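PDB 5H5M: alpha-catenin-like protein hmp-1 from Caenorhabditis elegans, which acts in the cadherin-catenin complex of adherens junctions and is required for cell migration and cell shape changes during body enclosure and elongation. Local coordinates for residues A[15-20]-A[31-36]; A[129-134]-A[215-220]; A[254-259]-A[350-355]. One frame throughout, in Å; residues are numbered along the deposited sequence.

Contact 1 (A[15-20]-A[31-36]); sequences QNRIEI and RPDLEG
R17 and I18 meet D33 and L34 where two successive helices, 6-17 and 27-49, turn back on each other in the helical M domain of this vinculin-family protein. The example illustrates how a short connection can bring together one charged pair at the surface and a small apolar cluster. The cluster is built round L34, whose two methyl groups are divided between partners. CD1 of L34 lies 3.7 Å from CB of R17, so the base of the arginine serves as an apolar surface. CD2 of L34 meets CD1 of I20 tip to tip at 4.2 Å, with I20 reaching over from the loop that follows the first helix. I18 adds a looser touch, its CG2 being 4.3 Å from CG of L34, while the rest of its side chain leads off to V100 and H101 of helix 92-122 and L76 of helix 56-80. Between I18 and I20 the backbone is held by Y80, whose hydroxyl is hydrogen-bonded to both I18 O and I20 N. The charged part is a salt bridge. The R17 chain, bent at chi2 and chi3, crosses the D33 side chain at about a right angle, and the guanidinium and carboxylate planes are turned 51° from each other. A single pair of atoms closes this bridge, NH2 of R17 and OD2 of D33, 3.1 Å apart.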
loop_
_atom_site.group_PDB
_atom_site.type_symbol
_atom_site.label_atom_id
_atom_site.label_comp_id
_atom_site.label_asym_id
_atom_site.label_seq_id
_atom_site.Cartn_x
_atom_site.Cartn_y
_atom_site.Cartn_z
ATOM N N GLN A 15 -6.847 -24.635 -1.557
ATOM C CA GLN A 15 -8.234 -24.574 -1.997
ATOM C C GLN A 15 -8.593 -25.732 -2.920
ATOM O O GLN A 15 -9.767 -25.983 -3.177
ATOM C CB GLN A 15 -8.514 -23.245 -2.697
ATOM C CG GLN A 15 -8.662 -22.069 -1.748
ATOM C CD GLN A 15 -9.030 -20.787 -2.465
ATOM O OE1 GLN A 15 -8.570 -20.530 -3.577
ATOM N NE2 GLN A 15 -9.871 -19.977 -1.835
ATOM N N ASN A 16 -7.578 -26.429 -3.421
ATOM C CA ASN A 16 -7.797 -27.605 -4.255
ATOM C C ASN A 16 -7.524 -28.896 -3.493
ATOM O O ASN A 16 -8.177 -29.910 -3.728
ATOM C CB ASN A 16 -6.924 -27.546 -5.509
ATOM C CG ASN A 16 -7.350 -26.450 -6.467
ATOM O OD1 ASN A 16 -8.541 -26.245 -6.705
ATOM N ND2 ASN A 16 -6.375 -25.737 -7.021
ATOM N N ARG A 17 -6.558 -28.846 -2.579
ATOM C CA ARG A 17 -6.180 -30.013 -1.789
ATOM C C ARG A 17 -7.332 -30.502 -0.917
ATOM O O ARG A 17 -7.465 -31.702 -0.674
ATOM C CB ARG A 17 -4.964 -29.704 -0.910
ATOM C CG ARG A 17 -3.677 -29.426 -1.674
ATOM C CD ARG A 17 -3.312 -30.575 -2.603
ATOM N NE ARG A 17 -3.051 -31.822 -1.887
ATOM C CZ ARG A 17 -1.843 -32.234 -1.513
ATOM N NH1 ARG A 17 -0.775 -31.496 -1.784
ATOM N NH2 ARG A 17 -1.702 -33.384 -0.868
ATOM N N ILE A 18 -8.162 -29.573 -0.450
ATOM C CA ILE A 18 -9.267 -29.916 0.442
ATOM C C ILE A 18 -10.427 -30.559 -0.310
ATOM O O ILE A 18 -11.370 -31.059 0.301
ATOM C CB ILE A 18 -9.794 -28.685 1.193
ATOM C CG1 ILE A 18 -10.300 -27.638 0.199
ATOM C CG2 ILE A 18 -8.718 -28.113 2.105
ATOM C CD1 ILE A 18 -10.892 -26.419 0.848
ATOM N N GLU A 19 -10.357 -30.532 -1.637
ATOM C CA GLU A 19 -11.367 -31.175 -2.465
ATOM C C GLU A 19 -10.889 -32.552 -2.907
ATOM O O GLU A 19 -10.285 -32.705 -3.968
ATOM C CB GLU A 19 -11.706 -30.306 -3.677
ATOM C CG GLU A 19 -12.478 -29.048 -3.320
ATOM C CD GLU A 19 -12.732 -28.155 -4.517
ATOM O OE1 GLU A 19 -11.914 -28.174 -5.462
ATOM O OE2 GLU A 19 -13.753 -27.435 -4.513
ATOM N N ILE A 20 -11.158 -33.548 -2.071
ATOM C CA ILE A 20 -10.768 -34.923 -2.344
ATOM C C ILE A 20 -12.016 -35.764 -2.569
ATOM O O ILE A 20 -13.066 -35.481 -1.995
ATOM C CB ILE A 20 -9.953 -35.521 -1.177
ATOM C CG1 ILE A 20 -8.962 -34.492 -0.628
ATOM C CG2 ILE A 20 -9.238 -36.796 -1.605
ATOM C CD1 ILE A 20 -8.301 -34.912 0.669
ATOM N N ARG A 31 -5.137 -36.284 6.393
ATOM C CA ARG A 31 -5.372 -35.355 7.496
ATOM C C ARG A 31 -4.103 -34.636 7.987
ATOM O O ARG A 31 -4.124 -33.415 8.138
ATOM C CB ARG A 31 -6.047 -36.071 8.670
ATOM C CG ARG A 31 -6.336 -35.152 9.839
ATOM C CD ARG A 31 -7.060 -35.861 10.974
ATOM N NE ARG A 31 -7.564 -34.891 11.940
ATOM C CZ ARG A 31 -8.852 -34.665 12.179
ATOM N NH1 ARG A 31 -9.780 -35.360 11.540
ATOM N NH2 ARG A 31 -9.209 -33.751 13.068
ATOM N N PRO A 32 -2.999 -35.374 8.243
ATOM C CA PRO A 32 -1.829 -34.659 8.774
ATOM C C PRO A 32 -1.229 -33.625 7.819
ATOM O O PRO A 32 -0.714 -32.606 8.284
ATOM C CB PRO A 32 -0.818 -35.785 9.038
ATOM C CG PRO A 32 -1.629 -37.018 9.149
ATOM C CD PRO A 32 -2.761 -36.828 8.193
ATOM N N ASP A 33 -1.282 -33.874 6.513
ATOM C CA ASP A 33 -0.671 -32.949 5.565
ATOM C C ASP A 33 -1.595 -31.767 5.289
ATOM O O ASP A 33 -1.131 -30.657 5.032
ATOM C CB ASP A 33 -0.304 -33.658 4.256
ATOM C CG ASP A 33 -1.513 -33.970 3.401
ATOM O OD1 ASP A 33 -2.518 -34.465 3.952
ATOM O OD2 ASP A 33 -1.462 -33.703 2.180
ATOM N N LEU A 34 -2.901 -32.005 5.353
ATOM C CA LEU A 34 -3.877 -30.936 5.190
ATOM C C LEU A 34 -3.822 -30.003 6.394
ATOM O O LEU A 34 -3.942 -28.785 6.256
ATOM C CB LEU A 34 -5.279 -31.511 5.014
ATOM C CG LEU A 34 -6.063 -31.070 3.778
ATOM C CD1 LEU A 34 -5.158 -30.991 2.557
ATOM C CD2 LEU A 34 -7.213 -32.037 3.524
ATOM N N GLU A 35 -3.636 -30.587 7.575
ATOM C CA GLU A 35 -3.425 -29.807 8.790
ATOM C C GLU A 35 -2.084 -29.078 8.737
ATOM O O GLU A 35 -1.970 -27.945 9.195
ATOM C CB GLU A 35 -3.495 -30.703 10.029
ATOM C CG GLU A 35 -4.910 -31.070 10.451
ATOM C CD GLU A 35 -4.941 -32.018 11.633
ATOM O OE1 GLU A 35 -3.888 -32.607 11.957
ATOM O OE2 GLU A 35 -6.021 -32.173 12.243
ATOM N N GLY A 36 -1.072 -29.732 8.175
ATOM C CA GLY A 36 0.230 -29.114 7.996
ATOM C C GLY A 36 0.162 -27.999 6.971
ATOM O O GLY A 36 0.786 -26.950 7.131
#

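Contact 2 (A[129-134]-A[215-220]); sequences PLILLI and TYKNAW
Antiparallel packing in a helical bundle, the architecture of the vinculin/alpha-catenin family, brings L130 and I134 of helix 128-137 against K217 and W220 of helix 207-233. The axes of the two short segments run 177° apart in direction and 11.6 Å from each other, a spacing that leaves long side chains to fill the interval. L130 makes the closest approach, its CD2 coming to 3.6 Å from CD1 of W220, an atom of the five-membered ring, approached obliquely. The same methyl also lies 4.1 Å from the backbone CA of K217. One turn further on, I134 meets the aliphatic part of that lysine. CG of K217 stands anti to the backbone N (chi1 168°), and the chain beyond it is extended, crossing the isoleucine at about a right angle. CD1 of I134 therefore touches several methylenes at once, with CD of K217 at 3.7 Å and CB at 3.8 Å. I131 makes a more distant touch, its CD1 being 4.3 Å from CE of K217. The lysine thus works as a hydrocarbon from CB to CE, while its NZ forms a salt bridge with E214 on its own helix. Two other helices add to the packing: F152 of helix 142-166 meets the W220 ring edge-to-face, and helix 173-202 adds V193 against L130 and L186 against W220.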
loop_
_atom_site.group_PDB
_atom_site.type_symbol
_atom_site.label_atom_id
_atom_site.label_comp_id
_atom_site.label_asym_id
_atom_site.label_seq_id
_atom_site.Cartn_x
_atom_site.Cartn_y
_atom_site.Cartn_z
ATOM N N PRO A 129 11.624 13.110 -1.096
ATOM C CA PRO A 129 12.793 12.904 -0.229
ATOM C C PRO A 129 14.140 13.131 -0.921
ATOM O O PRO A 129 15.038 13.704 -0.304
ATOM C CB PRO A 129 12.657 11.442 0.202
ATOM C CG PRO A 129 11.204 11.158 0.115
ATOM C CD PRO A 129 10.713 11.948 -1.062
ATOM N N LEU A 130 14.274 12.695 -2.171
ATOM C CA LEU A 130 15.521 12.891 -2.905
ATOM C C LEU A 130 15.673 14.340 -3.361
ATOM O O LEU A 130 16.772 14.891 -3.341
ATOM C CB LEU A 130 15.598 11.954 -4.111
ATOM C CG LEU A 130 16.900 12.056 -4.908
ATOM C CD1 LEU A 130 18.099 11.911 -3.983
ATOM C CD2 LEU A 130 16.951 11.018 -6.021
ATOM N N ILE A 131 14.565 14.951 -3.771
ATOM C CA ILE A 131 14.575 16.341 -4.209
ATOM C C ILE A 131 15.011 17.270 -3.081
ATOM O O ILE A 131 15.842 18.155 -3.285
ATOM C CB ILE A 131 13.191 16.774 -4.730
ATOM C CG1 ILE A 131 12.840 15.995 -5.996
ATOM C CG2 ILE A 131 13.162 18.269 -5.008
ATOM C CD1 ILE A 131 13.887 16.109 -7.084
ATOM N N LEU A 132 14.460 17.059 -1.890
ATOM C CA LEU A 132 14.846 17.854 -0.730
ATOM C C LEU A 132 16.316 17.637 -0.388
ATOM O O LEU A 132 17.003 18.561 0.053
ATOM C CB LEU A 132 13.967 17.517 0.477
ATOM C CG LEU A 132 12.518 18.001 0.405
ATOM C CD1 LEU A 132 11.775 17.674 1.693
ATOM C CD2 LEU A 132 12.457 19.494 0.108
ATOM N N LEU A 133 16.797 16.414 -0.597
ATOM C CA LEU A 133 18.199 16.095 -0.354
ATOM C C LEU A 133 19.099 16.879 -1.305
ATOM O O LEU A 133 20.035 17.553 -0.872
ATOM C CB LEU A 133 18.448 14.591 -0.503
ATOM C CG LEU A 133 19.892 14.107 -0.349
ATOM C CD1 LEU A 133 20.498 14.604 0.950
ATOM C CD2 LEU A 133 19.967 12.584 -0.423
ATOM N N ILE A 134 18.798 16.793 -2.597
ATOM C CA ILE A 134 19.586 17.458 -3.629
ATOM C C ILE A 134 19.616 18.974 -3.446
ATOM O O ILE A 134 20.667 19.600 -3.582
ATOM C CB ILE A 134 19.045 17.129 -5.037
ATOM C CG1 ILE A 134 19.130 15.626 -5.294
ATOM C CG2 ILE A 134 19.807 17.891 -6.110
ATOM C CD1 ILE A 134 18.763 15.224 -6.700
ATOM N N THR A 215 23.527 12.309 -12.194
ATOM C CA THR A 215 23.662 10.954 -12.715
ATOM C C THR A 215 23.020 9.952 -11.753
ATOM O O THR A 215 22.271 9.065 -12.169
ATOM C CB THR A 215 25.141 10.585 -12.951
ATOM O OG1 THR A 215 25.651 11.349 -14.051
ATOM C CG2 THR A 215 25.287 9.101 -13.267
ATOM N N TYR A 216 23.309 10.110 -10.465
ATOM C CA TYR A 216 22.732 9.253 -9.434
ATOM C C TYR A 216 21.240 9.488 -9.273
ATOM O O TYR A 216 20.475 8.545 -9.063
ATOM C CB TYR A 216 23.443 9.469 -8.095
ATOM C CG TYR A 216 24.675 8.615 -7.954
ATOM C CD1 TYR A 216 24.595 7.333 -7.429
ATOM C CD2 TYR A 216 25.916 9.076 -8.374
ATOM C CE1 TYR A 216 25.719 6.540 -7.310
ATOM C CE2 TYR A 216 27.045 8.291 -8.262
ATOM C CZ TYR A 216 26.940 7.023 -7.728
ATOM O OH TYR A 216 28.059 6.235 -7.612
ATOM N N LYS A 217 20.835 10.750 -9.362
ATOM C CA LYS A 217 19.428 11.120 -9.256
ATOM C C LYS A 217 18.587 10.413 -10.309
ATOM O O LYS A 217 17.562 9.812 -9.995
ATOM C CB LYS A 217 19.266 12.634 -9.393
ATOM C CG LYS A 217 17.832 13.096 -9.577
ATOM C CD LYS A 217 17.800 14.503 -10.154
ATOM C CE LYS A 217 16.384 14.957 -10.453
ATOM N NZ LYS A 217 16.361 16.336 -11.018
ATOM N N ASN A 218 19.036 10.479 -11.556
ATOM C CA ASN A 218 18.289 9.905 -12.667
ATOM C C ASN A 218 18.262 8.379 -12.634
ATOM O O ASN A 218 17.242 7.768 -12.947
ATOM C CB ASN A 218 18.867 10.398 -13.995
ATOM C CG ASN A 218 18.652 11.886 -14.199
ATOM O OD1 ASN A 218 17.623 12.435 -13.806
ATOM N ND2 ASN A 218 19.629 12.549 -14.805
ATOM N N ALA A 219 19.380 7.769 -12.249
ATOM C CA ALA A 219 19.437 6.319 -12.120
ATOM C C ALA A 219 18.466 5.850 -11.042
ATOM O O ALA A 219 17.800 4.826 -11.195
ATOM C CB ALA A 219 20.851 5.861 -11.803
ATOM N N TRP A 220 18.381 6.618 -9.961
ATOM C CA TRP A 220 17.488 6.293 -8.858
ATOM C C TRP A 220 16.024 6.367 -9.285
ATOM O O TRP A 220 15.266 5.413 -9.098
ATOM C CB TRP A 220 17.733 7.227 -7.670
ATOM C CG TRP A 220 16.780 6.990 -6.544
ATOM C CD1 TRP A 220 15.624 7.673 -6.286
ATOM C CD2 TRP A 220 16.885 5.985 -5.531
ATOM N NE1 TRP A 220 15.011 7.162 -5.171
ATOM C CE2 TRP A 220 15.765 6.123 -4.686
ATOM C CE3 TRP A 220 17.821 4.985 -5.251
ATOM C CZ2 TRP A 220 15.554 5.298 -3.584
ATOM C CZ3 TRP A 220 17.612 4.166 -4.151
ATOM C CH2 TRP A 220 16.488 4.327 -3.333
#

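Contact 3 (A[254-259]-A[350-355])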
loop_
_atom_site.group_PDB
_atom_site.type_symbol
_atom_site.label_atom_id
_atom_site.label_comp_id
_atom_site.label_asym_id
_atom_site.label_seq_id
_atom_site.Cartn_x
_atom_site.Cartn_y
_atom_site.Cartn_z
ATOM N N ARG A 254 -6.047 12.081 11.409
ATOM C CA ARG A 254 -4.768 12.487 11.981
ATOM C C ARG A 254 -4.643 14.009 11.994
ATOM O O ARG A 254 -4.199 14.594 12.981
ATOM C CB ARG A 254 -3.604 11.862 11.208
ATOM C CG ARG A 254 -2.970 10.668 11.907
ATOM C CD ARG A 254 -1.715 10.181 11.182
ATOM N NE ARG A 254 -1.993 9.735 9.817
ATOM C CZ ARG A 254 -2.373 8.500 9.498
ATOM N NH1 ARG A 254 -2.527 7.584 10.445
ATOM N NH2 ARG A 254 -2.605 8.179 8.230
ATOM N N GLY A 255 -5.047 14.640 10.895
ATOM C CA GLY A 255 -5.034 16.089 10.796
ATOM C C GLY A 255 -5.982 16.752 11.778
ATOM O O GLY A 255 -5.687 17.821 12.312
ATOM N N ILE A 256 -7.122 16.112 12.022
ATOM C CA ILE A 256 -8.101 16.628 12.970
ATOM C C ILE A 256 -7.519 16.652 14.382
ATOM O O ILE A 256 -7.706 17.617 15.122
ATOM C CB ILE A 256 -9.402 15.794 12.948
ATOM C CG1 ILE A 256 -10.205 16.100 11.683
ATOM C CG2 ILE A 256 -10.255 16.077 14.174
ATOM C CD1 ILE A 256 -11.387 15.173 11.477
ATOM N N LYS A 257 -6.795 15.595 14.742
ATOM C CA LYS A 257 -6.159 15.520 16.054
ATOM C C LYS A 257 -5.122 16.622 16.254
ATOM O O LYS A 257 -4.958 17.134 17.358
ATOM C CB LYS A 257 -5.509 14.151 16.262
ATOM C CG LYS A 257 -6.473 13.087 16.747
ATOM C CD LYS A 257 -5.796 12.148 17.732
ATOM C CE LYS A 257 -6.817 11.313 18.488
ATOM N NZ LYS A 257 -6.186 10.532 19.585
ATOM N N GLY A 258 -4.426 16.988 15.184
ATOM C CA GLY A 258 -3.442 18.052 15.261
ATOM C C GLY A 258 -4.075 19.416 15.452
ATOM O O GLY A 258 -3.514 20.285 16.120
ATOM N N ILE A 259 -5.250 19.601 14.860
ATOM C CA ILE A 259 -5.981 20.856 14.969
ATOM C C ILE A 259 -6.539 21.052 16.375
ATOM O O ILE A 259 -6.444 22.138 16.947
ATOM C CB ILE A 259 -7.135 20.916 13.943
ATOM C CG1 ILE A 259 -6.576 21.058 12.529
ATOM C CG2 ILE A 259 -8.086 22.066 14.252
ATOM C CD1 ILE A 259 -7.633 21.058 11.454
ATOM N N GLU A 350 -14.129 25.245 14.242
ATOM C CA GLU A 350 -14.261 25.851 12.920
ATOM C C GLU A 350 -13.207 25.325 11.947
ATOM O O GLU A 350 -13.506 25.033 10.788
ATOM C CB GLU A 350 -14.163 27.376 13.012
ATOM C CG GLU A 350 -15.324 28.050 13.739
ATOM C CD GLU A 350 -15.154 29.557 13.833
ATOM O OE1 GLU A 350 -14.096 30.065 13.404
ATOM O OE2 GLU A 350 -16.075 30.236 14.335
ATOM N N GLU A 351 -11.972 25.203 12.423
ATOM C CA GLU A 351 -10.877 24.761 11.568
ATOM C C GLU A 351 -10.932 23.255 11.323
ATOM O O GLU A 351 -10.526 22.777 10.262
ATOM C CB GLU A 351 -9.530 25.154 12.178
ATOM C CG GLU A 351 -9.338 26.659 12.371
ATOM C CD GLU A 351 -9.103 27.420 11.069
ATOM O OE1 GLU A 351 -8.564 28.544 11.133
ATOM O OE2 GLU A 351 -9.454 26.910 9.983
ATOM N N MET A 352 -11.437 22.515 12.306
ATOM C CA MET A 352 -11.642 21.080 12.149
ATOM C C MET A 352 -12.655 20.817 11.037
ATOM O O MET A 352 -12.449 19.959 10.180
ATOM C CB MET A 352 -12.115 20.452 13.463
ATOM C CG MET A 352 -12.634 19.029 13.323
ATOM S SD MET A 352 -13.193 18.326 14.889
ATOM C CE MET A 352 -14.581 19.392 15.264
ATOM N N ASN A 353 -13.748 21.571 11.057
ATOM C CA ASN A 353 -14.770 21.457 10.030
ATOM C C ASN A 353 -14.253 21.895 8.659
ATOM O O ASN A 353 -14.568 21.273 7.646
ATOM C CB ASN A 353 -16.004 22.275 10.420
ATOM C CG ASN A 353 -16.853 21.583 11.473
ATOM O OD1 ASN A 353 -16.966 20.357 11.490
ATOM N ND2 ASN A 353 -17.455 22.369 12.358
ATOM N N GLU A 354 -13.457 22.960 8.629
ATOM C CA GLU A 354 -12.865 23.430 7.378
ATOM C C GLU A 354 -11.925 22.389 6.780
ATOM O O GLU A 354 -11.863 22.224 5.563
ATOM C CB GLU A 354 -12.119 24.750 7.592
ATOM C CG GLU A 354 -11.276 25.212 6.400
ATOM C CD GLU A 354 -12.081 25.429 5.122
ATOM O OE1 GLU A 354 -13.323 25.551 5.191
ATOM O OE2 GLU A 354 -11.459 25.487 4.041
ATOM N N PHE A 355 -11.200 21.683 7.641
ATOM C CA PHE A 355 -10.300 20.633 7.189
ATOM C C PHE A 355 -11.085 19.435 6.662
ATOM O O PHE A 355 -10.726 18.854 5.640
ATOM C CB PHE A 355 -9.369 20.197 8.319
ATOM C CG PHE A 355 -8.260 19.288 7.871
ATOM C CD1 PHE A 355 -7.320 19.724 6.952
ATOM C CD2 PHE A 355 -8.154 18.004 8.372
ATOM C CE1 PHE A 355 -6.294 18.894 6.537
ATOM C CE2 PHE A 355 -7.130 17.169 7.961
ATOM C CZ PHE A 355 -6.198 17.617 7.043
#
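The ring of F355 is the flat group of this contact, and helix 237-260 reaches it obliquely through G255, I256 and I259. CA of G255 is 3.7 Å from CE2 of F355, a direct approach of backbone to ring at a residue with no side chain to intervene. CG1 of I256 lies near CD2 of F355, at 4.3 Å. For CD1 of I259 the nearest ring atom is CG of F355, at 4.0 Å, with the stem atom CB at 3.7 Å. V276 and A279 of helix 276-300 and L332 of helix 305-339 also touch this buried phenylalanine, so side chains or backbone of three other helices touch it.

This is antiparallel helix packing in the helical-bundle M domain, joining helix 237-260 to the last helix, 345-374. The two segments run at 162°, with axes 9.5 Å apart, and I256 and M352 have the nearest CA atoms. CG of M352 is anti to the backbone N (chi1 168°), and CG2 of I256 touches both this carbon and the sulphur, the SD of M352 lying at 3.8 Å. I259 also works against the backbone one turn before F355: its CD1 is 3.6 Å from the carbonyl O of E351, and its CG2 is 4.0 Å from CB of E351. The glutamate then bends at chi2 (-73°), and its carboxylate leads away.

Chemically, the match rests on shape and apolar contact. The segments share no hydrogen bond or salt bridge with each other, and the carboxylate of the buried E351 is paired with R335 on helix 305-339, which would offset its charge; this leaves methyl groups, a thioether, an aromatic ring and the bare backbone of G255 to join the pair.

How the contacts relate
Followed from the N terminus, the chain makes its three contacts in series, each closing before the next opens, with none nesting or crossing. Contact 1 closes a short loop of 10 residues and ties the first two helices together. Contact 2 closes a loop of 80 residues, mostly helical, and joins helix 128-137 to helix 207-233. The next helix, 237-260, then opens contact 3, which spans 90 residues to reach the last helix, 345-374. Contact 1 lies across the chain's centre from the other two, with centres about 50 Å from contact 2 and 52 Å from contact 3. Contacts 2 and 3 are nearer, about 16 Å between nearest atoms, without touching.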